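Local coordinates for putative uncharacterized protein TTHB164 (Thermus thermophilus HB8, PDB 2ZOP), which probably serves as a small all-helical subunit of the Cmr ribonucleoprotein complex in type III-B CRISPR defence against mobile genetic elements, at residues L48-V51 with D52-K56; L78-A81 with A82-A85; L88-L91 with R92-E96; A101-F104 with K105-A108. All coordinates share one frame; numbering follows the deposited sequence.

Contact 1 (L48-V51 with D52-K56); sequences LAFV and DSRGK. With SO4 (sulfate ion), chain G.
The carbonyl oxygen of Phe50 is gripped from opposite faces of its plane: Arg54 NE reaches Phe50 O at 2.8 Å on one face, and Ser53 N donates to it at 3.2 Å on the other. The NE bond is nearly straight, 164° at the hydrogen, and Phe50 O lies in the guanidinium plane at its edge, which fixes the rotation of that group. Bends at chi2 and chi3 fold the arginine back over the aromatic ring of Phe50. There the guanidinium lies flat, its plane only 8° from that of the ring, with Arg54 CZ 3.4 Å from Phe50 CE1; Arg54 CD adds a CH-pi contact over the same face. The stacked cation-pi pair lies at the C-terminal end of helix 44-52, where Ser53 is the first residue to leave helical geometry and the chain turns toward helix 57-69. Arg54 NH2 also donates to Ser53 OG at 3.0 Å, while Arg54 N bonds Val51 O. Beyond the turn, a sulfate, probably from the crystallisation liquor, takes Gly55 N on O3 at 2.9 Å and Lys56 N on O2 at 2.9 Å, at the N-terminus of helix 57-69; Lys56 NZ and His59 are further donors to it. Phe50 packs on Met31 and Leu38 of helix 25-42 and on Leu88 of a neighbouring subunit, and Asp52 forms a salt bridge with Lys60.

Contact 2 (L78-A81 with A82-A85); sequences LAEA and AREA
One face of the Arg83 guanidinium lies over the preceding turn, with Ala79 O 3.7 Å above the plane, offset toward the rim, and the Ala79 methyl on the same face, its CB 3.7 Å from Arg83 NH2. At the edge, near the guanidinium plane, stands the carboxylate of Glu80, and Arg83 NH1 meets Glu80 OE1 at 2.8 Å in a salt bridge. The hydrogen bond within it is weak, bent to 123° at the hydrogen, and the two planes are turned 48° apart, so the pair is not the flat, two-pronged kind. Glu80 reaches this position with CG anti to its own N and a bend at chi2, which lays the carboxylate along the helix surface between two later residues. Its other oxygen faces Glu84: Glu80 OE2 and Glu84 OE2 are 2.5 Å apart, with the carboxylate planes at 61°. Beneath these side chains run i to i+4 backbone bonds of helix 75-84, from Ala82 N to Leu78 O through to Ala85 N on Ala81 O, where the helix ends. The apolar side of the same turns is covered from within the chain, Leu78 and Ala82 packing on Leu93 of helix 87-111 and on residues of helix 44-52. Two acid oxygens so close would repel if both were charged, so one of the two groups probably holds a proton and donates it to the other, while the positive charge of Arg83 would tend to stabilise negative charge on Glu80.

Contact 3 (L88-L91 with R92-E96); sequences LQYL and RLTRE
Thr94 holds the carbonyl of Tyr90 twice: its hydroxyl OG1 donates to Tyr90 O at 2.8 Å and its own backbone N to the same oxygen at 2.9 Å, the two coming from opposite faces of the carbonyl plane. With OG1 set beside the backbone N (chi1 -70°), the hydroxyl folds back onto the preceding turn. From there OG1 also sits 4.0 Å above the plane of the Tyr90 ring, offset toward its rim, near CE2. On another side of the helix, Arg92 bends at chi3 and sends NH2 back to within 3.6 Å of Gln89 CG, with Gln89 CA over one guanidinium face. Regular i to i+4 backbone bonds carry these side chains, Leu93 N to Gln89 O being 2.8 Å long. The ring of Tyr90 is positioned from its far end, where its hydroxyl is hydrogen-bonded to the backbone N of Ser45. This first part of helix 87-111 thus lies against two helices of its own chain, Tyr90, Leu93 and Thr94 packing on Leu44 of helix 44-52 and Leu93 also on helix 75-84, while Leu91 meets Leu38 of a neighbouring subunit in the homotrimer.

Contact 4 (A101-F104 with K105-A108); sequences AEWF and KRFA
Trp103 and Arg106 meet face to edge, the indole offering its face and the guanidinium its rim. The two planes stand 81° apart, and Arg106 NH1 lies 3.2 Å above the indole plane, with Trp103 CH2 its nearest ring atom at 3.3 Å. Arg106 CZ is 4.4 Å from the centroid of the six-membered ring and only 9° off its normal, which defines a cation-pi contact made by an upright guanidinium rather than a stacked one. The aliphatic part takes a share as well, Arg106 CD coming to 3.7 Å from Trp103 CE3. Extended from CG to NE, the arginine runs back along the helix, and this brings one face of its guanidinium over Glu102 CB, which sits 3.8 Å above the plane and over its centre. These i to i+3 and i to i+4 pairings lie on one stretch of helix 87-111, where Phe107 N reaches Trp103 O at an almost straight 173°. Phe107 lies further along the same flank, its CE2 4.1 Å from Trp103 CE3, and its ring also meets that of Tyr13. Glu102 and Lys105 lie side by side and point the same way, yet Glu102 OE2 and Lys105 NZ remain 4.5 Å apart, beyond a salt bridge; the carboxylate makes its salt bridge through OE1 with Arg40. Phe104 is buried among Tyr28 of helix 25-42, Ala12 of helix 4-19, and Leu62 and Leu66 of helix 57-69.

The four contacts follow in series along an all-helical chain: contact 1 ends helix 44-52, contact 2 ends helix 75-84, and contacts 3 and 4 share helix 87-111, their centres about 19 Å apart. Contacts 2 and 3 are the closest pair, with centres about 10 Å apart, and touch where Ala82 and Ala85 meet Tyr90, and Leu78 and Ala82 meet Leu93. Contact 1 joins this cluster through Leu48, which packs on Leu78, Ala79 and Ala82. Contact 4 lies across the chain's centre from contacts 1 and 2. Long helix 87-111 therefore links two regions of the fold, while contacts 1 and 3 also face each other across a subunit interface of the homotrimer.

Contact 1 (L48-V51 with D52-K56)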
loop_
_atom_site.group_PDB
_atom_site.type_symbol
_atom_site.label_atom_id
_atom_site.label_comp_id
_atom_site.label_asym_id
_atom_site.label_seq_id
_atom_site.Cartn_x
_atom_site.Cartn_y
_atom_site.Cartn_z
ATOM N N LEU A 48 -10.567 -5.779 -8.638
ATOM C CA LEU A 48 -11.838 -6.289 -9.149
ATOM C C LEU A 48 -12.332 -5.529 -10.374
ATOM O O LEU A 48 -12.894 -6.119 -11.300
ATOM C CB LEU A 48 -12.900 -6.248 -8.044
ATOM C CG LEU A 48 -12.569 -7.094 -6.806
ATOM C CD1 LEU A 48 -13.695 -6.994 -5.778
ATOM C CD2 LEU A 48 -12.381 -8.544 -7.223
ATOM N N ALA A 49 -12.118 -4.221 -10.383
ATOM C CA ALA A 49 -12.553 -3.392 -11.502
ATOM C C ALA A 49 -11.741 -3.705 -12.757
ATOM O O ALA A 49 -12.251 -3.605 -13.873
ATOM C CB ALA A 49 -12.420 -1.905 -11.138
ATOM N N PHE A 50 -10.476 -4.070 -12.566
ATOM C CA PHE A 50 -9.605 -4.420 -13.675
ATOM C C PHE A 50 -10.140 -5.715 -14.299
ATOM O O PHE A 50 -10.298 -5.804 -15.517
ATOM C CB PHE A 50 -8.163 -4.637 -13.192
ATOM C CG PHE A 50 -7.234 -5.112 -14.272
ATOM C CD1 PHE A 50 -6.723 -4.221 -15.209
ATOM C CD2 PHE A 50 -6.904 -6.463 -14.380
ATOM C CE1 PHE A 50 -5.899 -4.663 -16.243
ATOM C CE2 PHE A 50 -6.081 -6.919 -15.408
ATOM C CZ PHE A 50 -5.577 -6.010 -16.346
ATOM N N VAL A 51 -10.434 -6.710 -13.465
ATOM C CA VAL A 51 -10.954 -7.968 -13.980
ATOM C C VAL A 51 -12.276 -7.764 -14.721
ATOM O O VAL A 51 -12.462 -8.277 -15.813
ATOM C CB VAL A 51 -11.191 -9.002 -12.859
ATOM C CG1 VAL A 51 -11.706 -10.307 -13.472
ATOM C CG2 VAL A 51 -9.902 -9.252 -12.091
ATOM N N ASP A 52 -13.189 -7.006 -14.125
ATOM C CA ASP A 52 -14.490 -6.761 -14.744
ATOM C C ASP A 52 -14.425 -6.009 -16.061
ATOM O O ASP A 52 -15.330 -6.116 -16.879
ATOM C CB ASP A 52 -15.399 -5.984 -13.796
ATOM C CG ASP A 52 -16.689 -5.524 -14.475
ATOM O OD1 ASP A 52 -17.430 -6.384 -15.005
ATOM O OD2 ASP A 52 -16.959 -4.305 -14.484
ATOM N N SER A 53 -13.360 -5.245 -16.275
ATOM C CA SER A 53 -13.265 -4.483 -17.504
ATOM C C SER A 53 -12.478 -5.201 -18.583
ATOM O O SER A 53 -12.219 -4.634 -19.637
ATOM C CB SER A 53 -12.666 -3.094 -17.235
ATOM O OG SER A 53 -11.390 -3.187 -16.631
ATOM N N ARG A 54 -12.100 -6.448 -18.328
ATOM C CA ARG A 54 -11.362 -7.200 -19.329
ATOM C C ARG A 54 -12.313 -7.583 -20.466
ATOM O O ARG A 54 -13.500 -7.834 -20.241
ATOM C CB ARG A 54 -10.736 -8.457 -18.718
ATOM C CG ARG A 54 -9.559 -8.197 -17.744
ATOM C CD ARG A 54 -8.557 -7.183 -18.307
ATOM N NE ARG A 54 -8.894 -5.814 -17.910
ATOM C CZ ARG A 54 -8.437 -4.725 -18.518
ATOM N NH1 ARG A 54 -7.621 -4.837 -19.561
ATOM N NH2 ARG A 54 -8.800 -3.522 -18.087
ATOM N N GLY A 55 -11.788 -7.607 -21.689
ATOM C CA GLY A 55 -12.609 -7.945 -22.834
ATOM C C GLY A 55 -12.577 -9.412 -23.202
ATOM O O GLY A 55 -13.485 -9.904 -23.869
ATOM N N LYS A 56 -11.537 -10.124 -22.778
ATOM C CA LYS A 56 -11.448 -11.540 -23.104
ATOM C C LYS A 56 -12.239 -12.343 -22.078
ATOM O O LYS A 56 -12.092 -12.152 -20.861
ATOM C CB LYS A 56 -9.988 -11.998 -23.145
ATOM C CG LYS A 56 -9.205 -11.476 -24.361
ATOM C CD LYS A 56 -7.809 -12.092 -24.436
ATOM C CE LYS A 56 -7.042 -11.631 -25.683
ATOM N NZ LYS A 56 -6.667 -10.188 -25.631
HETATM S S SO4 G . -8.239 -8.032 -22.191
HETATM O O1 SO4 G . -6.920 -7.965 -21.535
HETATM O O2 SO4 G . -9.010 -9.190 -21.682
HETATM O O3 SO4 G . -8.988 -6.798 -21.887
HETATM O O4 SO4 G . -8.042 -8.173 -23.647
HETATM O O HOH W 1 -14.362 -2.070 -14.344
#

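Contact 2 (L78-A81 with A82-A85)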
loop_
_atom_site.group_PDB
_atom_site.type_symbol
_atom_site.label_atom_id
_atom_site.label_comp_id
_atom_site.label_asym_id
_atom_site.label_seq_id
_atom_site.Cartn_x
_atom_site.Cartn_y
_atom_site.Cartn_z
ATOM N N LEU A 78 -19.779 -9.506 -5.822
ATOM C CA LEU A 78 -18.599 -9.359 -4.962
ATOM C C LEU A 78 -18.088 -7.904 -5.011
ATOM O O LEU A 78 -17.780 -7.302 -3.980
ATOM C CB LEU A 78 -17.491 -10.325 -5.418
ATOM C CG LEU A 78 -16.073 -10.123 -4.839
ATOM C CD1 LEU A 78 -16.070 -10.363 -3.323
ATOM C CD2 LEU A 78 -15.093 -11.080 -5.530
ATOM N N ALA A 79 -18.017 -7.336 -6.213
ATOM C CA ALA A 79 -17.542 -5.960 -6.374
ATOM C C ALA A 79 -18.418 -4.969 -5.604
ATOM O O ALA A 79 -17.915 -4.035 -4.980
ATOM C CB ALA A 79 -17.507 -5.585 -7.867
ATOM N N GLU A 80 -19.730 -5.171 -5.647
ATOM C CA GLU A 80 -20.644 -4.275 -4.943
ATOM C C GLU A 80 -20.446 -4.417 -3.433
ATOM O O GLU A 80 -20.416 -3.427 -2.701
ATOM C CB GLU A 80 -22.099 -4.595 -5.315
ATOM C CG GLU A 80 -23.129 -3.646 -4.697
ATOM C CD GLU A 80 -22.849 -2.169 -4.999
ATOM O OE1 GLU A 80 -22.374 -1.854 -6.113
ATOM O OE2 GLU A 80 -23.128 -1.318 -4.126
ATOM N N ALA A 81 -20.309 -5.654 -2.977
ATOM C CA ALA A 81 -20.107 -5.926 -1.559
ATOM C C ALA A 81 -18.839 -5.223 -1.085
ATOM O O ALA A 81 -18.769 -4.744 0.045
ATOM C CB ALA A 81 -19.994 -7.448 -1.324
ATOM N N ALA A 82 -17.832 -5.161 -1.953
ATOM C CA ALA A 82 -16.573 -4.503 -1.597
ATOM C C ALA A 82 -16.755 -2.988 -1.492
ATOM O O ALA A 82 -16.186 -2.349 -0.612
ATOM C CB ALA A 82 -15.486 -4.838 -2.637
ATOM N N ARG A 83 -17.554 -2.421 -2.391
ATOM C CA ARG A 83 -17.800 -0.977 -2.393
ATOM C C ARG A 83 -18.643 -0.523 -1.211
ATOM O O ARG A 83 -18.475 0.587 -0.726
ATOM C CB ARG A 83 -18.526 -0.542 -3.670
ATOM C CG ARG A 83 -17.816 -0.864 -4.949
ATOM C CD ARG A 83 -18.524 -0.206 -6.129
ATOM N NE ARG A 83 -18.122 -0.831 -7.383
ATOM C CZ ARG A 83 -18.848 -1.730 -8.037
ATOM N NH1 ARG A 83 -20.032 -2.106 -7.565
ATOM N NH2 ARG A 83 -18.380 -2.265 -9.155
ATOM N N GLU A 84 -19.563 -1.368 -0.761
ATOM C CA GLU A 84 -20.426 -0.992 0.355
ATOM C C GLU A 84 -19.808 -1.242 1.727
ATOM O O GLU A 84 -20.185 -0.602 2.703
ATOM C CB GLU A 84 -21.773 -1.722 0.248
ATOM C CG GLU A 84 -22.617 -1.260 -0.944
ATOM C CD GLU A 84 -23.967 -1.942 -1.030
ATOM O OE1 GLU A 84 -24.553 -2.259 0.024
ATOM O OE2 GLU A 84 -24.459 -2.147 -2.154
ATOM N N ALA A 85 -18.845 -2.156 1.791
ATOM C CA ALA A 85 -18.194 -2.509 3.051
ATOM C C ALA A 85 -17.519 -1.369 3.794
ATOM O O ALA A 85 -16.834 -0.538 3.197
ATOM C CB ALA A 85 -17.186 -3.605 2.814
#

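Contact 3 (L88-L91 with R92-E96)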
loop_
_atom_site.group_PDB
_atom_site.type_symbol
_atom_site.label_atom_id
_atom_site.label_comp_id
_atom_site.label_asym_id
_atom_site.label_seq_id
_atom_site.Cartn_x
_atom_site.Cartn_y
_atom_site.Cartn_z
ATOM N N LEU A 88 -13.328 -2.185 8.224
ATOM C CA LEU A 88 -12.941 -3.502 8.713
ATOM C C LEU A 88 -13.431 -4.608 7.801
ATOM O O LEU A 88 -12.713 -5.567 7.517
ATOM C CB LEU A 88 -13.502 -3.745 10.113
ATOM C CG LEU A 88 -13.075 -2.799 11.231
ATOM C CD1 LEU A 88 -13.559 -3.374 12.559
ATOM C CD2 LEU A 88 -11.558 -2.644 11.240
ATOM N N GLN A 89 -14.671 -4.481 7.359
ATOM C CA GLN A 89 -15.248 -5.480 6.487
ATOM C C GLN A 89 -14.487 -5.501 5.160
ATOM O O GLN A 89 -14.282 -6.567 4.575
ATOM C CB GLN A 89 -16.731 -5.173 6.253
ATOM C CG GLN A 89 -17.609 -5.247 7.508
ATOM C CD GLN A 89 -17.176 -4.285 8.619
ATOM O OE1 GLN A 89 -16.915 -3.103 8.377
ATOM N NE2 GLN A 89 -17.113 -4.796 9.849
ATOM N N TYR A 90 -14.060 -4.326 4.702
ATOM C CA TYR A 90 -13.328 -4.212 3.441
ATOM C C TYR A 90 -11.967 -4.880 3.557
ATOM O O TYR A 90 -11.511 -5.545 2.628
ATOM C CB TYR A 90 -13.141 -2.741 3.063
ATOM C CG TYR A 90 -12.486 -2.516 1.715
ATOM C CD1 TYR A 90 -13.208 -2.667 0.524
ATOM C CD2 TYR A 90 -11.138 -2.157 1.628
ATOM C CE1 TYR A 90 -12.594 -2.460 -0.725
ATOM C CE2 TYR A 90 -10.521 -1.953 0.393
ATOM C CZ TYR A 90 -11.252 -2.104 -0.776
ATOM O OH TYR A 90 -10.630 -1.866 -1.982
ATOM N N LEU A 91 -11.315 -4.704 4.703
ATOM C CA LEU A 91 -10.003 -5.301 4.905
ATOM C C LEU A 91 -10.135 -6.811 5.049
ATOM O O LEU A 91 -9.286 -7.559 4.571
ATOM C CB LEU A 91 -9.328 -4.701 6.136
ATOM C CG LEU A 91 -8.971 -3.221 5.981
ATOM C CD1 LEU A 91 -8.499 -2.658 7.307
ATOM C CD2 LEU A 91 -7.896 -3.069 4.926
ATOM N N ARG A 92 -11.206 -7.249 5.710
ATOM C CA ARG A 92 -11.466 -8.672 5.888
ATOM C C ARG A 92 -11.773 -9.296 4.529
ATOM O O ARG A 92 -11.281 -10.381 4.205
ATOM C CB ARG A 92 -12.659 -8.893 6.823
ATOM C CG ARG A 92 -13.096 -10.356 6.904
ATOM C CD ARG A 92 -13.951 -10.644 8.131
ATOM N NE ARG A 92 -15.239 -9.954 8.110
ATOM C CZ ARG A 92 -15.617 -9.054 9.013
ATOM N NH1 ARG A 92 -14.801 -8.728 10.009
ATOM N NH2 ARG A 92 -16.813 -8.488 8.931
ATOM N N LEU A 93 -12.595 -8.615 3.737
ATOM C CA LEU A 93 -12.946 -9.125 2.416
ATOM C C LEU A 93 -11.677 -9.227 1.581
ATOM O O LEU A 93 -11.482 -10.184 0.823
ATOM C CB LEU A 93 -13.945 -8.199 1.727
ATOM C CG LEU A 93 -14.421 -8.674 0.355
ATOM C CD1 LEU A 93 -15.097 -10.034 0.491
ATOM C CD2 LEU A 93 -15.379 -7.634 -0.242
ATOM N N THR A 94 -10.811 -8.230 1.730
ATOM C CA THR A 94 -9.551 -8.215 1.007
ATOM C C THR A 94 -8.759 -9.493 1.327
ATOM O O THR A 94 -8.273 -10.170 0.423
ATOM C CB THR A 94 -8.718 -6.965 1.384
ATOM O OG1 THR A 94 -9.351 -5.787 0.853
ATOM C CG2 THR A 94 -7.290 -7.080 0.840
ATOM N N ARG A 95 -8.642 -9.825 2.610
ATOM C CA ARG A 95 -7.902 -11.021 3.021
ATOM C C ARG A 95 -8.465 -12.292 2.404
ATOM O O ARG A 95 -7.717 -13.156 1.966
ATOM C CB ARG A 95 -7.923 -11.190 4.542
ATOM C CG ARG A 95 -7.178 -10.129 5.326
ATOM C CD ARG A 95 -6.906 -10.631 6.743
ATOM N NE ARG A 95 -8.133 -10.960 7.471
ATOM C CZ ARG A 95 -8.816 -10.103 8.228
ATOM N NH1 ARG A 95 -8.401 -8.853 8.369
ATOM N NH2 ARG A 95 -9.915 -10.498 8.853
ATOM N N GLU A 96 -9.789 -12.400 2.404
ATOM C CA GLU A 96 -10.493 -13.560 1.856
ATOM C C GLU A 96 -10.293 -13.703 0.350
ATOM O O GLU A 96 -9.973 -14.779 -0.144
ATOM C CB GLU A 96 -11.984 -13.450 2.198
ATOM C CG GLU A 96 -12.248 -13.595 3.691
ATOM C CD GLU A 96 -13.677 -13.274 4.094
ATOM O OE1 GLU A 96 -14.033 -13.518 5.270
ATOM O OE2 GLU A 96 -14.441 -12.772 3.249
#

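Contact 4 (A101-F104 with K105-A108)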
loop_
_atom_site.group_PDB
_atom_site.type_symbol
_atom_site.label_atom_id
_atom_site.label_comp_id
_atom_site.label_asym_id
_atom_site.label_seq_id
_atom_site.Cartn_x
_atom_site.Cartn_y
_atom_site.Cartn_z
ATOM N N ALA A 101 -7.724 -16.137 -4.226
ATOM C CA ALA A 101 -6.942 -15.845 -5.422
ATOM C C ALA A 101 -5.634 -16.648 -5.447
ATOM O O ALA A 101 -5.258 -17.216 -6.480
ATOM C CB ALA A 101 -6.642 -14.352 -5.491
ATOM N N GLU A 102 -4.933 -16.698 -4.317
ATOM C CA GLU A 102 -3.688 -17.459 -4.264
ATOM C C GLU A 102 -3.915 -18.931 -4.626
ATOM O O GLU A 102 -3.063 -19.555 -5.257
ATOM C CB GLU A 102 -3.050 -17.360 -2.874
ATOM C CG GLU A 102 -2.504 -15.981 -2.540
ATOM C CD GLU A 102 -1.334 -15.585 -3.427
ATOM O OE1 GLU A 102 -0.720 -14.528 -3.164
ATOM O OE2 GLU A 102 -1.032 -16.327 -4.389
ATOM N N TRP A 103 -5.054 -19.491 -4.227
ATOM C CA TRP A 103 -5.337 -20.886 -4.555
ATOM C C TRP A 103 -5.554 -21.050 -6.055
ATOM O O TRP A 103 -5.070 -22.004 -6.654
ATOM C CB TRP A 103 -6.555 -21.398 -3.770
ATOM C CG TRP A 103 -6.235 -21.641 -2.326
ATOM C CD1 TRP A 103 -6.827 -21.053 -1.250
ATOM C CD2 TRP A 103 -5.207 -22.501 -1.802
ATOM N NE1 TRP A 103 -6.231 -21.484 -0.087
ATOM C CE2 TRP A 103 -5.235 -22.372 -0.394
ATOM C CE3 TRP A 103 -4.267 -23.361 -2.384
ATOM C CZ2 TRP A 103 -4.356 -23.074 0.445
ATOM C CZ3 TRP A 103 -3.390 -24.063 -1.552
ATOM C CH2 TRP A 103 -3.443 -23.911 -0.148
ATOM N N PHE A 104 -6.279 -20.119 -6.664
ATOM C CA PHE A 104 -6.506 -20.170 -8.105
ATOM C C PHE A 104 -5.143 -20.130 -8.788
ATOM O O PHE A 104 -4.883 -20.877 -9.739
ATOM C CB PHE A 104 -7.333 -18.964 -8.559
ATOM C CG PHE A 104 -8.816 -19.182 -8.482
ATOM C CD1 PHE A 104 -9.507 -19.749 -9.555
ATOM C CD2 PHE A 104 -9.524 -18.831 -7.343
ATOM C CE1 PHE A 104 -10.875 -19.960 -9.492
ATOM C CE2 PHE A 104 -10.899 -19.038 -7.268
ATOM C CZ PHE A 104 -11.577 -19.605 -8.347
ATOM N N LYS A 105 -4.280 -19.249 -8.292
ATOM C CA LYS A 105 -2.935 -19.104 -8.834
ATOM C C LYS A 105 -2.144 -20.404 -8.732
ATOM O O LYS A 105 -1.558 -20.873 -9.710
ATOM C CB LYS A 105 -2.192 -17.985 -8.095
ATOM C CG LYS A 105 -0.722 -17.859 -8.480
ATOM C CD LYS A 105 -0.117 -16.577 -7.929
ATOM C CE LYS A 105 1.377 -16.511 -8.214
ATOM N NZ LYS A 105 2.110 -17.561 -7.431
ATOM N N ARG A 106 -2.126 -20.981 -7.538
ATOM C CA ARG A 106 -1.406 -22.225 -7.300
ATOM C C ARG A 106 -1.896 -23.376 -8.176
ATOM O O ARG A 106 -1.090 -24.091 -8.766
ATOM C CB ARG A 106 -1.512 -22.605 -5.821
ATOM C CG ARG A 106 -0.705 -21.675 -4.922
ATOM C CD ARG A 106 -1.168 -21.760 -3.486
ATOM N NE ARG A 106 -0.560 -20.724 -2.660
ATOM C CZ ARG A 106 -1.019 -20.362 -1.469
ATOM N NH1 ARG A 106 -2.095 -20.957 -0.969
ATOM N NH2 ARG A 106 -0.417 -19.392 -0.789
ATOM N N PHE A 107 -3.210 -23.562 -8.259
ATOM C CA PHE A 107 -3.733 -24.637 -9.085
ATOM C C PHE A 107 -3.587 -24.359 -10.572
ATOM O O PHE A 107 -3.514 -25.291 -11.366
ATOM C CB PHE A 107 -5.187 -24.947 -8.708
ATOM C CG PHE A 107 -5.304 -25.773 -7.459
ATOM C CD1 PHE A 107 -4.813 -27.077 -7.431
ATOM C CD2 PHE A 107 -5.818 -25.226 -6.287
ATOM C CE1 PHE A 107 -4.822 -27.822 -6.254
ATOM C CE2 PHE A 107 -5.831 -25.964 -5.101
ATOM C CZ PHE A 107 -5.328 -27.267 -5.088
ATOM N N ALA A 108 -3.532 -23.085 -10.956
ATOM C CA ALA A 108 -3.343 -22.746 -12.368
ATOM C C ALA A 108 -1.912 -23.122 -12.764
ATOM O O ALA A 108 -1.672 -23.616 -13.870
ATOM C CB ALA A 108 -3.578 -21.246 -12.608
#